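Local coordinates for protein Non-structural maintenance of chromosomes element 1 homolog (Xenopus laevis, PDB 7DG2) that probably acts as a RING-type E3 ubiquitin ligase that works with a MAGE partner as a component of the SMC5-SMC6 complex, at residues H8-Q13 against C34-V39; D48-L53 against M62-G67; S145-K150 against G157-H162. All blocks are in the same frame, centred on the assembly; numbering follows the deposited sequence.

Contact 1 of 3, residues H8-Q13 against C34-V39; sequences HQRFLQ and CELHKV
Arg-10 and His-37 cross at about a right angle, the imidazole NE2 coming to the NE side of the guanidinium. Each flat group meets the other at its edge, so they are bonded and not stacked; the planes are 31° apart. Arg-10 NE donates to His-37 NE2 over 2.9 Å with an N-H...N angle of 151°; the donor lies near the plane of the imidazole, whereas NE2 sits somewhat off the plane of the guanidinium. The arginine chain is bent at chi2 (78°) and again at chi3, which turns NE toward the imidazole. Arg-10 CB, which already points to the other segment, lies 3.6 Å from His-37 NE2. Over one face of the guanidinium sits a methyl group, with Leu-36 CD1 4.0 Å from Arg-10 NE, an apolar lid suited to the flat, poorly hydrated face. A water bridges the two sides, donating to Leu-36 O at 3.1 Å and weakly accepting from Arg-10 NH1.

The contact joins helix 6-18 to the C-terminal end of helix 23-36, the first two helices of the N-terminal winged-helix domain. Arg-10 NH2 donates to Gln-83 O of the MAGE domain-containing protein, while Gln-9 and Gln-13 also bond to that chain. Because arginine offers N-H groups in several directions, one residue can serve both the intramolecular and the intersubunit bond. Since NE2 accepts, His-37 is probably neutral here, with its proton on ND1, and the adjacent guanidinium charge would favour that form.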
ATOM      1  N   HIS A   8       9.755  15.460  -5.755  1.00 19.42           N
ATOM      2  CA  HIS A   8       8.893  15.324  -4.582  1.00 18.91           C
ATOM      3  C   HIS A   8       7.827  14.256  -4.798  1.00 18.10           C
ATOM      4  O   HIS A   8       7.506  13.491  -3.877  1.00 17.31           O
ATOM      5  CB  HIS A   8       8.202  16.644  -4.256  1.00 17.28           C
ATOM      6  CG  HIS A   8       9.139  17.796  -4.058  1.00 22.52           C
ATOM      7  ND1 HIS A   8       9.433  18.693  -5.065  1.00 24.25           N
ATOM      8  CD2 HIS A   8       9.816  18.219  -2.964  1.00 20.60           C
ATOM      9  CE1 HIS A   8      10.271  19.607  -4.604  1.00 23.96           C
ATOM     10  NE2 HIS A   8      10.521  19.343  -3.334  1.00 23.66           N
ATOM     11  N   GLN A   9       7.226  14.230  -5.989  1.00 16.53           N
ATOM     12  CA  GLN A   9       6.179  13.246  -6.249  1.00 17.43           C
ATOM     13  C   GLN A   9       6.743  11.836  -6.169  1.00 14.86           C
ATOM     14  O   GLN A   9       6.107  10.929  -5.609  1.00 14.81           O
ATOM     15  CB  GLN A   9       5.545  13.503  -7.619  1.00 17.88           C
ATOM     16  CG  GLN A   9       4.901  14.888  -7.763  1.00 16.97           C
ATOM     17  CD  GLN A   9       4.582  15.239  -9.196  1.00 19.61           C
ATOM     18  OE1 GLN A   9       4.863  14.465 -10.113  1.00 19.64           O
ATOM     19  NE2 GLN A   9       4.007  16.426  -9.406  1.00 20.43           N
ATOM     20  N   ARG A  10       7.946  11.632  -6.719  1.00 15.96           N
ATOM     21  CA  ARG A  10       8.550  10.307  -6.709  1.00 15.98           C
ATOM     22  C   ARG A  10       8.850   9.876  -5.286  1.00 17.81           C
ATOM     23  O   ARG A  10       8.606   8.724  -4.912  1.00 16.22           O
ATOM     24  CB  ARG A  10       9.827  10.314  -7.557  1.00 17.43           C
ATOM     25  CG  ARG A  10      10.495   8.974  -7.648  1.00 19.50           C
ATOM     26  CD  ARG A  10       9.776   8.088  -8.643  1.00 19.15           C
ATOM     27  NE  ARG A  10      10.127   8.408 -10.029  1.00 22.68           N
ATOM     28  CZ  ARG A  10       9.790   7.646 -11.065  1.00 22.36           C
ATOM     29  NH1 ARG A  10      10.137   7.993 -12.297  1.00 18.65           N
ATOM     30  NH2 ARG A  10       9.074   6.546 -10.863  1.00 21.49           N
ATOM     31  N   PHE A  11       9.352  10.807  -4.475  1.00 16.13           N
ATOM     32  CA  PHE A  11       9.593  10.536  -3.062  1.00 17.00           C
ATOM     33  C   PHE A  11       8.296  10.168  -2.345  1.00 13.99           C
ATOM     34  O   PHE A  11       8.259   9.213  -1.556  1.00 14.34           O
ATOM     35  CB  PHE A  11      10.252  11.769  -2.438  1.00 16.57           C
ATOM     36  CG  PHE A  11      10.615  11.623  -0.983  1.00 18.40           C
ATOM     37  CD1 PHE A  11       9.661  11.784   0.006  1.00 17.26           C
ATOM     38  CD2 PHE A  11      11.926  11.387  -0.608  1.00 19.48           C
ATOM     39  CE1 PHE A  11      10.003  11.685   1.350  1.00 20.50           C
ATOM     40  CE2 PHE A  11      12.279  11.292   0.724  1.00 22.83           C
ATOM     41  CZ  PHE A  11      11.314  11.439   1.710  1.00 21.45           C
ATOM     42  N   LEU A  12       7.232  10.933  -2.589  1.00 13.68           N
ATOM     43  CA  LEU A  12       5.964  10.683  -1.909  1.00 15.68           C
ATOM     44  C   LEU A  12       5.382   9.334  -2.322  1.00 13.49           C
ATOM     45  O   LEU A  12       4.877   8.582  -1.474  1.00 14.84           O
ATOM     46  CB  LEU A  12       4.991  11.830  -2.203  1.00 13.14           C
ATOM     47  CG  LEU A  12       3.576  11.691  -1.643  1.00 14.36           C
ATOM     48  CD1 LEU A  12       3.618  11.461  -0.119  1.00 15.81           C
ATOM     49  CD2 LEU A  12       2.740  12.934  -2.007  1.00 16.00           C
ATOM     50  N   GLN A  13       5.475   8.992  -3.612  1.00 13.74           N
ATOM     51  CA  GLN A  13       4.991   7.684  -4.056  1.00 12.21           C
ATOM     52  C   GLN A  13       5.725   6.550  -3.352  1.00 13.74           C
ATOM     53  O   GLN A  13       5.104   5.584  -2.893  1.00 14.65           O
ATOM     54  CB  GLN A  13       5.137   7.548  -5.567  1.00 11.22           C
ATOM     55  CG  GLN A  13       4.194   8.464  -6.342  1.00 13.14           C
ATOM     56  CD  GLN A  13       4.156   8.115  -7.809  1.00 13.75           C
ATOM     57  OE1 GLN A  13       4.680   7.072  -8.220  1.00 16.19           O
ATOM     58  NE2 GLN A  13       3.520   8.973  -8.608  1.00 13.71           N
ATOM     59  N   CYS A  34      15.974  13.010  -6.876  1.00 22.61           N
ATOM     60  CA  CYS A  34      16.524  14.164  -7.579  1.00 21.57           C
ATOM     61  C   CYS A  34      17.204  13.745  -8.873  1.00 21.40           C
ATOM     62  O   CYS A  34      17.021  14.390  -9.912  1.00 24.30           O
ATOM     63  CB  CYS A  34      17.494  14.915  -6.669  1.00 18.47           C
ATOM     64  SG  CYS A  34      16.602  15.790  -5.356  1.00 22.40           S
ATOM     65  N   GLU A  35      17.973  12.657  -8.838  1.00 23.32           N
ATOM     66  CA  GLU A  35      18.670  12.215 -10.041  1.00 24.79           C
ATOM     67  C   GLU A  35      17.693  11.734 -11.109  1.00 27.10           C
ATOM     68  O   GLU A  35      17.865  12.041 -12.296  1.00 26.86           O
ATOM     69  CB  GLU A  35      19.669  11.122  -9.676  1.00 29.38           C
ATOM     70  CG  GLU A  35      20.759  11.631  -8.764  1.00 31.59           C
ATOM     71  CD  GLU A  35      21.618  10.524  -8.214  1.00 39.06           C
ATOM     72  OE1 GLU A  35      21.197   9.351  -8.305  1.00 39.82           O
ATOM     73  OE2 GLU A  35      22.715  10.826  -7.691  1.00 37.22           O
ATOM     74  N   LEU A  36      16.647  11.006 -10.703  1.00 23.17           N
ATOM     75  CA  LEU A  36      15.660  10.487 -11.651  1.00 25.92           C
ATOM     76  C   LEU A  36      14.901  11.584 -12.385  1.00 29.47           C
ATOM     77  O   LEU A  36      14.318  11.314 -13.443  1.00 31.21           O
ATOM     78  CB  LEU A  36      14.647   9.587 -10.931  1.00 25.15           C
ATOM     79  CG  LEU A  36      15.054   8.135 -10.663  1.00 30.70           C
ATOM     80  CD1 LEU A  36      14.033   7.434  -9.768  1.00 28.63           C
ATOM     81  CD2 LEU A  36      15.217   7.390 -11.984  1.00 29.21           C
ATOM     82  N   HIS A  37      14.861  12.804 -11.849  1.00 22.65           N
ATOM     83  CA  HIS A  37      14.022  13.842 -12.433  1.00 22.66           C
ATOM     84  C   HIS A  37      14.799  15.123 -12.716  1.00 26.08           C
ATOM     85  O   HIS A  37      14.190  16.180 -12.911  1.00 27.61           O
ATOM     86  CB  HIS A  37      12.814  14.104 -11.532  1.00 22.29           C
ATOM     87  CG  HIS A  37      11.898  12.923 -11.436  1.00 24.38           C
ATOM     88  ND1 HIS A  37      11.042  12.565 -12.455  1.00 25.73           N
ATOM     89  CD2 HIS A  37      11.740  11.991 -10.466  1.00 26.37           C
ATOM     90  CE1 HIS A  37      10.378  11.477 -12.108  1.00 24.49           C
ATOM     91  NE2 HIS A  37      10.779  11.109 -10.904  1.00 23.85           N
ATOM     92  N   LYS A  38      16.128  15.034 -12.761  1.00 25.59           N
ATOM     93  CA  LYS A  38      16.982  16.130 -13.228  1.00 26.60           C
ATOM     94  C   LYS A  38      16.820  17.373 -12.362  1.00 30.27           C
ATOM     95  O   LYS A  38      16.825  18.501 -12.855  1.00 31.98           O
ATOM     96  CB  LYS A  38      16.711  16.453 -14.700  1.00 35.98           C
ATOM     97  CG  LYS A  38      16.743  15.226 -15.610  1.00 37.67           C
ATOM     98  CD  LYS A  38      17.934  14.338 -15.287  1.00 39.56           C
ATOM     99  CE  LYS A  38      17.915  13.038 -16.088  1.00 50.88           C
ATOM    100  NZ  LYS A  38      18.642  13.142 -17.386  1.00 51.81           N
ATOM    101  N   VAL A  39      16.667  17.159 -11.057  1.00 24.84           N
ATOM    102  CA  VAL A  39      16.613  18.227 -10.067  1.00 24.13           C
ATOM    103  C   VAL A  39      17.963  18.261  -9.368  1.00 24.95           C
ATOM    104  O   VAL A  39      18.498  17.208  -9.000  1.00 25.18           O
ATOM    105  CB  VAL A  39      15.481  17.982  -9.050  1.00 26.99           C
ATOM    106  CG1 VAL A  39      15.604  18.921  -7.856  1.00 29.87           C
ATOM    107  CG2 VAL A  39      14.126  18.127  -9.718  1.00 28.17           C
TER
HETATM  108  O   HOH W   1      12.096   9.248 -14.001  1.00 31.20           O

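Contact 2 of 3, residues D48-L53 against M62-G67; sequences DFVGVL and MTIEKG
Val-50 and Leu-53 of helix 46-57 pack on Ile-64 of strand 62-68, which sets the third helix of a winged helix against the first strand of its wing hairpin. Near the start of the segment, Phe-49 faces another surface, stacking on His-8 and meeting Phe-11 edge-to-face. One residue on, Val-50 turns to the strand. Its CG1, anti to the backbone N (chi1 169°), lies 4.0 Å from Ile-64 CG2; a beta-branched side chain is short and stiff enough to fill the place where helix and strand come nearest, with the Val-50 and Ile-64 CA atoms 7.2 Å apart. Leu-53, a helical turn further along, presents CB and CD1 to the ethyl branch of Ile-64, and it also touches Phe-11 of helix 6-18. Ile-64 thus spreads its two branches between two residues of the helix, a use to which the unequal branches of isoleucine are well suited. The grip is purely apolar across these segments, while just beyond them Asn-54 OD1 accepts from Ile-64 N and so ties the strand's backbone to the helix. At the far tip, Ile-64 CD1 lies 3.8 Å from Leu-53 CD1 and 3.9 Å from Leu-53 CB.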
ATOM      1  N   ASP A  48      13.863  21.049   3.820  1.00 21.38           N
ATOM      2  CA  ASP A  48      13.085  21.856   2.889  1.00 22.85           C
ATOM      3  C   ASP A  48      12.306  20.970   1.929  1.00 22.53           C
ATOM      4  O   ASP A  48      11.158  21.273   1.586  1.00 23.15           O
ATOM      5  CB  ASP A  48      14.009  22.788   2.106  1.00 27.35           C
ATOM      6  CG  ASP A  48      14.529  23.949   2.944  1.00 30.91           C
ATOM      7  OD1 ASP A  48      14.131  24.074   4.121  1.00 34.62           O
ATOM      8  OD2 ASP A  48      15.340  24.740   2.412  1.00 32.71           O
ATOM      9  N   PHE A  49      12.930  19.879   1.476  1.00 21.02           N
ATOM     10  CA  PHE A  49      12.292  18.965   0.528  1.00 21.90           C
ATOM     11  C   PHE A  49      11.047  18.336   1.145  1.00 17.68           C
ATOM     12  O   PHE A  49       9.961  18.374   0.554  1.00 19.55           O
ATOM     13  CB  PHE A  49      13.310  17.895   0.119  1.00 23.78           C
ATOM     14  CG  PHE A  49      12.814  16.916  -0.918  1.00 22.15           C
ATOM     15  CD1 PHE A  49      12.927  17.199  -2.272  1.00 26.54           C
ATOM     16  CD2 PHE A  49      12.297  15.687  -0.536  1.00 22.51           C
ATOM     17  CE1 PHE A  49      12.500  16.285  -3.225  1.00 27.40           C
ATOM     18  CE2 PHE A  49      11.864  14.775  -1.489  1.00 23.32           C
ATOM     19  CZ  PHE A  49      11.967  15.081  -2.831  1.00 22.12           C
ATOM     20  N   VAL A  50      11.190  17.778   2.346  1.00 20.06           N
ATOM     21  CA  VAL A  50      10.037  17.219   3.048  1.00 20.11           C
ATOM     22  C   VAL A  50       9.040  18.324   3.367  1.00 21.74           C
ATOM     23  O   VAL A  50       7.822  18.123   3.292  1.00 19.93           O
ATOM     24  CB  VAL A  50      10.499  16.463   4.316  1.00 21.08           C
ATOM     25  CG1 VAL A  50       9.325  16.099   5.227  1.00 19.98           C
ATOM     26  CG2 VAL A  50      11.253  15.199   3.930  1.00 20.64           C
ATOM     27  N   GLY A  51       9.543  19.517   3.696  1.00 21.13           N
ATOM     28  CA  GLY A  51       8.654  20.632   3.998  1.00 24.00           C
ATOM     29  C   GLY A  51       7.782  21.053   2.829  1.00 21.99           C
ATOM     30  O   GLY A  51       6.627  21.452   3.017  1.00 24.07           O
ATOM     31  N   VAL A  52       8.319  20.987   1.610  1.00 19.18           N
ATOM     32  CA  VAL A  52       7.502  21.275   0.437  1.00 19.19           C
ATOM     33  C   VAL A  52       6.322  20.322   0.388  1.00 20.27           C
ATOM     34  O   VAL A  52       5.168  20.736   0.230  1.00 20.78           O
ATOM     35  CB  VAL A  52       8.341  21.184  -0.849  1.00 22.50           C
ATOM     36  CG1 VAL A  52       7.430  21.212  -2.065  1.00 25.17           C
ATOM     37  CG2 VAL A  52       9.353  22.328  -0.901  1.00 26.13           C
ATOM     38  N   LEU A  53       6.602  19.028   0.527  1.00 18.01           N
ATOM     39  CA  LEU A  53       5.534  18.032   0.505  1.00 17.98           C
ATOM     40  C   LEU A  53       4.518  18.299   1.609  1.00 17.09           C
ATOM     41  O   LEU A  53       3.305  18.310   1.367  1.00 17.11           O
ATOM     42  CB  LEU A  53       6.142  16.635   0.634  1.00 16.99           C
ATOM     43  CG  LEU A  53       6.741  16.104  -0.672  1.00 17.30           C
ATOM     44  CD1 LEU A  53       7.675  14.931  -0.426  1.00 16.97           C
ATOM     45  CD2 LEU A  53       5.616  15.710  -1.637  1.00 15.88           C
ATOM     46  N   MET A  62      -2.825  14.813   5.714  1.00 15.58           N
ATOM     47  CA  MET A  62      -1.721  13.878   5.592  1.00 15.88           C
ATOM     48  C   MET A  62      -0.439  14.629   5.939  1.00 15.60           C
ATOM     49  O   MET A  62      -0.337  15.836   5.708  1.00 15.97           O
ATOM     50  CB  MET A  62      -1.635  13.311   4.156  1.00 17.16           C
ATOM     51  CG  MET A  62      -2.928  12.631   3.694  1.00 19.35           C
ATOM     52  SD  MET A  62      -2.886  12.314   1.913  1.00 20.12           S
ATOM     53  CE  MET A  62      -1.416  11.335   1.829  1.00 15.93           C
ATOM     54  N   THR A  63       0.530  13.927   6.524  1.00 16.40           N
ATOM     55  CA  THR A  63       1.816  14.576   6.748  1.00 16.01           C
ATOM     56  C   THR A  63       2.916  13.528   6.781  1.00 18.28           C
ATOM     57  O   THR A  63       2.672  12.348   7.049  1.00 14.80           O
ATOM     58  CB  THR A  63       1.807  15.416   8.042  1.00 21.09           C
ATOM     59  OG1 THR A  63       2.899  16.348   8.009  1.00 23.19           O
ATOM     60  CG2 THR A  63       1.944  14.545   9.268  1.00 23.06           C
ATOM     61  N   ILE A  64       4.131  13.962   6.466  1.00 15.88           N
ATOM     62  CA  ILE A  64       5.312  13.120   6.601  1.00 16.05           C
ATOM     63  C   ILE A  64       5.941  13.478   7.939  1.00 18.86           C
ATOM     64  O   ILE A  64       6.532  14.555   8.087  1.00 19.75           O
ATOM     65  CB  ILE A  64       6.296  13.324   5.441  1.00 14.42           C
ATOM     66  CG1 ILE A  64       5.641  12.936   4.115  1.00 15.08           C
ATOM     67  CG2 ILE A  64       7.562  12.494   5.689  1.00 18.86           C
ATOM     68  CD1 ILE A  64       6.428  13.404   2.863  1.00 19.98           C
ATOM     69  N   GLU A  65       5.771  12.595   8.924  1.00 18.30           N
ATOM     70  CA  GLU A  65       6.263  12.798  10.278  1.00 20.61           C
ATOM     71  C   GLU A  65       7.626  12.146  10.457  1.00 20.22           C
ATOM     72  O   GLU A  65       7.983  11.214   9.742  1.00 19.24           O
ATOM     73  CB  GLU A  65       5.279  12.210  11.294  1.00 23.91           C
ATOM     74  CG  GLU A  65       4.260  13.193  11.810  1.00 30.20           C
ATOM     75  CD  GLU A  65       4.842  14.127  12.865  1.00 36.96           C
ATOM     76  OE1 GLU A  65       6.083  14.257  12.942  1.00 36.53           O
ATOM     77  OE2 GLU A  65       4.058  14.722  13.629  1.00 44.35           O
ATOM     78  N   LYS A  66       8.389  12.650  11.432  1.00 18.81           N
ATOM     79  CA  LYS A  66       9.640  12.033  11.860  1.00 20.07           C
ATOM     80  C   LYS A  66       9.503  11.526  13.290  1.00 22.86           C
ATOM     81  O   LYS A  66       8.863  12.171  14.128  1.00 24.10           O
ATOM     82  CB  LYS A  66      10.813  13.019  11.818  1.00 21.21           C
ATOM     83  CG  LYS A  66      11.130  13.593  10.473  1.00 24.65           C
ATOM     84  CD  LYS A  66      12.393  14.457  10.567  1.00 27.52           C
ATOM     85  CE  LYS A  66      13.550  13.683  11.187  1.00 28.72           C
ATOM     86  NZ  LYS A  66      14.770  14.524  11.380  1.00 36.50           N
ATOM     87  N   GLY A  67      10.109  10.377  13.563  1.00 20.02           N
ATOM     88  CA  GLY A  67      10.109   9.820  14.902  1.00 22.31           C
ATOM     89  C   GLY A  67      11.343   8.971  15.122  1.00 24.92           C
ATOM     90  O   GLY A  67      12.155   8.780  14.217  1.00 26.35           O
TER

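Contact 3 of 3, residues S145-K150 against G157-H162; sequences SFVQEK and GEYTLH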
ATOM      1  N   SER A 145      -0.712 -10.188   8.744  1.00 18.45           N
ATOM      2  CA  SER A 145      -1.005  -8.997   7.956  1.00 16.75           C
ATOM      3  C   SER A 145      -0.600  -7.730   8.704  1.00 17.37           C
ATOM      4  O   SER A 145       0.027  -6.839   8.126  1.00 19.74           O
ATOM      5  CB  SER A 145      -2.491  -8.953   7.583  1.00 19.02           C
ATOM      6  OG  SER A 145      -2.781  -7.752   6.878  1.00 20.07           O
ATOM      7  N   PHE A 146      -0.952  -7.630   9.995  1.00 17.19           N
ATOM      8  CA  PHE A 146      -0.562  -6.457  10.773  1.00 15.95           C
ATOM      9  C   PHE A 146       0.951  -6.286  10.781  1.00 18.64           C
ATOM     10  O   PHE A 146       1.448  -5.159  10.779  1.00 16.61           O
ATOM     11  CB  PHE A 146      -1.080  -6.560  12.213  1.00 16.01           C
ATOM     12  CG  PHE A 146      -2.578  -6.388  12.354  1.00 17.06           C
ATOM     13  CD1 PHE A 146      -3.296  -5.606  11.471  1.00 18.17           C
ATOM     14  CD2 PHE A 146      -3.252  -7.001  13.397  1.00 16.92           C
ATOM     15  CE1 PHE A 146      -4.676  -5.451  11.600  1.00 18.20           C
ATOM     16  CE2 PHE A 146      -4.630  -6.846  13.545  1.00 16.86           C
ATOM     17  CZ  PHE A 146      -5.343  -6.075  12.645  1.00 17.49           C
ATOM     18  N   VAL A 147       1.698  -7.395  10.799  1.00 16.39           N
ATOM     19  CA  VAL A 147       3.158  -7.300  10.755  1.00 16.41           C
ATOM     20  C   VAL A 147       3.623  -6.879   9.366  1.00 19.89           C
ATOM     21  O   VAL A 147       4.466  -5.987   9.221  1.00 21.80           O
ATOM     22  CB  VAL A 147       3.793  -8.633  11.187  1.00 17.75           C
ATOM     23  CG1 VAL A 147       5.264  -8.676  10.818  1.00 22.90           C
ATOM     24  CG2 VAL A 147       3.600  -8.811  12.698  1.00 19.19           C
ATOM     25  N   GLN A 148       3.063  -7.501   8.329  1.00 18.57           N
ATOM     26  CA  GLN A 148       3.442  -7.158   6.961  1.00 21.67           C
ATOM     27  C   GLN A 148       3.171  -5.689   6.660  1.00 22.58           C
ATOM     28  O   GLN A 148       3.976  -5.029   5.989  1.00 22.39           O
ATOM     29  CB  GLN A 148       2.692  -8.062   5.984  1.00 22.80           C
ATOM     30  CG  GLN A 148       2.713  -7.587   4.536  1.00 32.20           C
ATOM     31  CD  GLN A 148       4.065  -7.773   3.885  1.00 36.26           C
ATOM     32  OE1 GLN A 148       4.886  -8.568   4.350  1.00 43.10           O
ATOM     33  NE2 GLN A 148       4.313  -7.027   2.804  1.00 40.29           N
ATOM     34  N   GLU A 149       2.047  -5.154   7.145  1.00 19.22           N
ATOM     35  CA  GLU A 149       1.701  -3.756   6.895  1.00 20.40           C
ATOM     36  C   GLU A 149       2.356  -2.782   7.873  1.00 19.62           C
ATOM     37  O   GLU A 149       2.061  -1.583   7.819  1.00 21.48           O
ATOM     38  CB  GLU A 149       0.181  -3.573   6.937  1.00 20.23           C
ATOM     39  CG  GLU A 149      -0.560  -4.465   5.967  1.00 22.79           C
ATOM     40  CD  GLU A 149      -0.206  -4.181   4.521  1.00 35.70           C
ATOM     41  OE1 GLU A 149      -0.312  -3.004   4.112  1.00 35.91           O
ATOM     42  OE2 GLU A 149       0.178  -5.135   3.808  1.00 32.77           O
ATOM     43  N   LYS A 150       3.210  -3.269   8.770  1.00 17.25           N
ATOM     44  CA  LYS A 150       3.948  -2.433   9.719  1.00 16.49           C
ATOM     45  C   LYS A 150       3.017  -1.682  10.673  1.00 17.41           C
ATOM     46  O   LYS A 150       3.256  -0.525  11.018  1.00 17.42           O
ATOM     47  CB  LYS A 150       4.887  -1.470   8.981  1.00 19.23           C
ATOM     48  CG  LYS A 150       5.993  -2.209   8.264  1.00 23.47           C
ATOM     49  CD  LYS A 150       6.797  -1.258   7.397  1.00 29.06           C
ATOM     50  CE  LYS A 150       8.178  -1.816   7.108  1.00 37.81           C
ATOM     51  NZ  LYS A 150       8.176  -3.295   7.000  1.00 38.36           N
ATOM     52  N   GLY A 157       6.450 -14.757  18.479  1.00 31.20           N
ATOM     53  CA  GLY A 157       5.078 -14.848  18.936  1.00 30.81           C
ATOM     54  C   GLY A 157       4.676 -13.795  19.942  1.00 25.81           C
ATOM     55  O   GLY A 157       3.648 -13.948  20.599  1.00 30.75           O
ATOM     56  N   GLU A 158       5.462 -12.733  20.094  1.00 21.45           N
ATOM     57  CA  GLU A 158       5.064 -11.582  20.892  1.00 19.68           C
ATOM     58  C   GLU A 158       5.032 -10.359  19.989  1.00 16.06           C
ATOM     59  O   GLU A 158       5.798 -10.268  19.027  1.00 19.12           O
ATOM     60  CB  GLU A 158       6.007 -11.357  22.082  1.00 26.18           C
ATOM     61  CG  GLU A 158       6.133 -12.610  22.933  1.00 28.01           C
ATOM     62  CD  GLU A 158       6.785 -12.372  24.283  1.00 38.52           C
ATOM     63  OE1 GLU A 158       6.640 -11.262  24.837  1.00 42.05           O
ATOM     64  OE2 GLU A 158       7.438 -13.308  24.789  1.00 41.51           O
ATOM     65  N   TYR A 159       4.124  -9.441  20.293  1.00 16.71           N
ATOM     66  CA  TYR A 159       3.818  -8.330  19.402  1.00 16.68           C
ATOM     67  C   TYR A 159       3.848  -7.014  20.155  1.00 17.58           C
ATOM     68  O   TYR A 159       3.299  -6.905  21.251  1.00 17.01           O
ATOM     69  CB  TYR A 159       2.434  -8.512  18.770  1.00 15.42           C
ATOM     70  CG  TYR A 159       2.353  -9.757  17.929  1.00 17.31           C
ATOM     71  CD1 TYR A 159       2.030 -10.989  18.503  1.00 16.99           C
ATOM     72  CD2 TYR A 159       2.637  -9.715  16.567  1.00 18.68           C
ATOM     73  CE1 TYR A 159       1.986 -12.125  17.746  1.00 19.75           C
ATOM     74  CE2 TYR A 159       2.584 -10.864  15.795  1.00 20.70           C
ATOM     75  CZ  TYR A 159       2.259 -12.062  16.398  1.00 20.73           C
ATOM     76  OH  TYR A 159       2.195 -13.220  15.663  1.00 24.44           O
ATOM     77  N   THR A 160       4.459  -6.002  19.542  1.00 15.62           N
ATOM     78  CA  THR A 160       4.338  -4.640  20.034  1.00 15.45           C
ATOM     79  C   THR A 160       3.900  -3.753  18.868  1.00 16.60           C
ATOM     80  O   THR A 160       3.795  -4.203  17.722  1.00 15.89           O
ATOM     81  CB  THR A 160       5.659  -4.150  20.668  1.00 15.01           C
ATOM     82  OG1 THR A 160       5.438  -2.907  21.357  1.00 16.54           O
ATOM     83  CG2 THR A 160       6.727  -3.965  19.598  1.00 18.48           C
ATOM     84  N   LEU A 161       3.603  -2.497  19.171  1.00 15.51           N
ATOM     85  CA  LEU A 161       3.240  -1.552  18.124  1.00 15.62           C
ATOM     86  C   LEU A 161       4.465  -1.212  17.289  1.00 17.78           C
ATOM     87  O   LEU A 161       5.554  -0.998  17.826  1.00 16.89           O
ATOM     88  CB  LEU A 161       2.670  -0.268  18.727  1.00 15.33           C
ATOM     89  CG  LEU A 161       1.417  -0.371  19.578  1.00 15.70           C
ATOM     90  CD1 LEU A 161       0.959   1.024  19.948  1.00 20.09           C
ATOM     91  CD2 LEU A 161       0.328  -1.120  18.830  1.00 18.78           C
ATOM     92  N   HIS A 162       4.290  -1.163  15.968  1.00 14.96           N
ATOM     93  CA  HIS A 162       5.366  -0.698  15.099  1.00 17.50           C
ATOM     94  C   HIS A 162       5.620   0.788  15.333  1.00 14.45           C
ATOM     95  O   HIS A 162       4.726   1.532  15.746  1.00 16.17           O
ATOM     96  CB  HIS A 162       4.993  -0.949  13.623  1.00 17.08           C
ATOM     97  CG  HIS A 162       6.163  -0.910  12.680  1.00 19.00           C
ATOM     98  ND1 HIS A 162       6.747   0.268  12.256  1.00 18.02           N
ATOM     99  CD2 HIS A 162       6.851  -1.908  12.079  1.00 22.78           C
ATOM    100  CE1 HIS A 162       7.750  -0.009  11.442  1.00 18.49           C
ATOM    101  NE2 HIS A 162       7.840  -1.322  11.327  1.00 22.45           N
TER
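The imidazole of His-162 takes Lys-150 over one face: Lys-150 CB stands over the ring centre, 3.8 Å from the centroid and only 13° off the normal, a CH-pi contact, and Lys-150 CG continues along the same face to within 3.7 Å of His-162 NE2. The phenol of Tyr-159 offers an edge instead, with Val-147 CG2 in the ring plane 3.9 Å from Tyr-159 CE2. The Tyr-159 ring also packs on Ile-122 of helix 119-128.

Lys-150 follows helix 136-148 in a Schellman motif, its positive phi (62°) turning the chain toward the strands. Its side chain runs beside that of His-162 in the same direction, so the aliphatic part covers the ring while the amine travels on. His-162 CG is anti to the backbone N (chi1 -162°), which brings the ring face against the lysine chain and lets ND1 accept from Arg-164 N: the residue is the N-cap of helix 163-176. Strand 158-161 is the middle strand of the sheet in the second winged-helix unit, and the contact therefore links that unit's third helix, its wing and the helix that follows. Ile-20 of strand 20-22 touches both Lys-150 and His-162, bringing the first unit alongside.

Lys-150 O is buried without a partner in the model, its nearest neighbour across the contact being His-162 CB at 3.2 Å. With ND1 accepting from the helix start and Lys-150 NZ 4.8 Å from His-162 NE2, His-162 is probably neutral with its proton on NE2, the atom that bonds a glycerol, probably from the crystallisation liquor.

How the contacts relate
Contacts 1 and 2 belong to one winged-helix unit and touch each other, because helix 46-57 of contact 2 also packs against helix 6-18 of contact 1. Contact 3 lies in the second unit, its centre about 24 Å from that of contact 2, and the two do not touch. Contact 2 is fully buried and wholly aliphatic, while contact 1, partly buried, relies on a polar bond. The surface contact 3 mixes ring and aliphatic packing. The MAGE chain borders contact 1 and also the helix end of contact 3. Contacts 2 and 3 both set a third helix against a wing strand, the first strand in contact 2 and the second in contact 3.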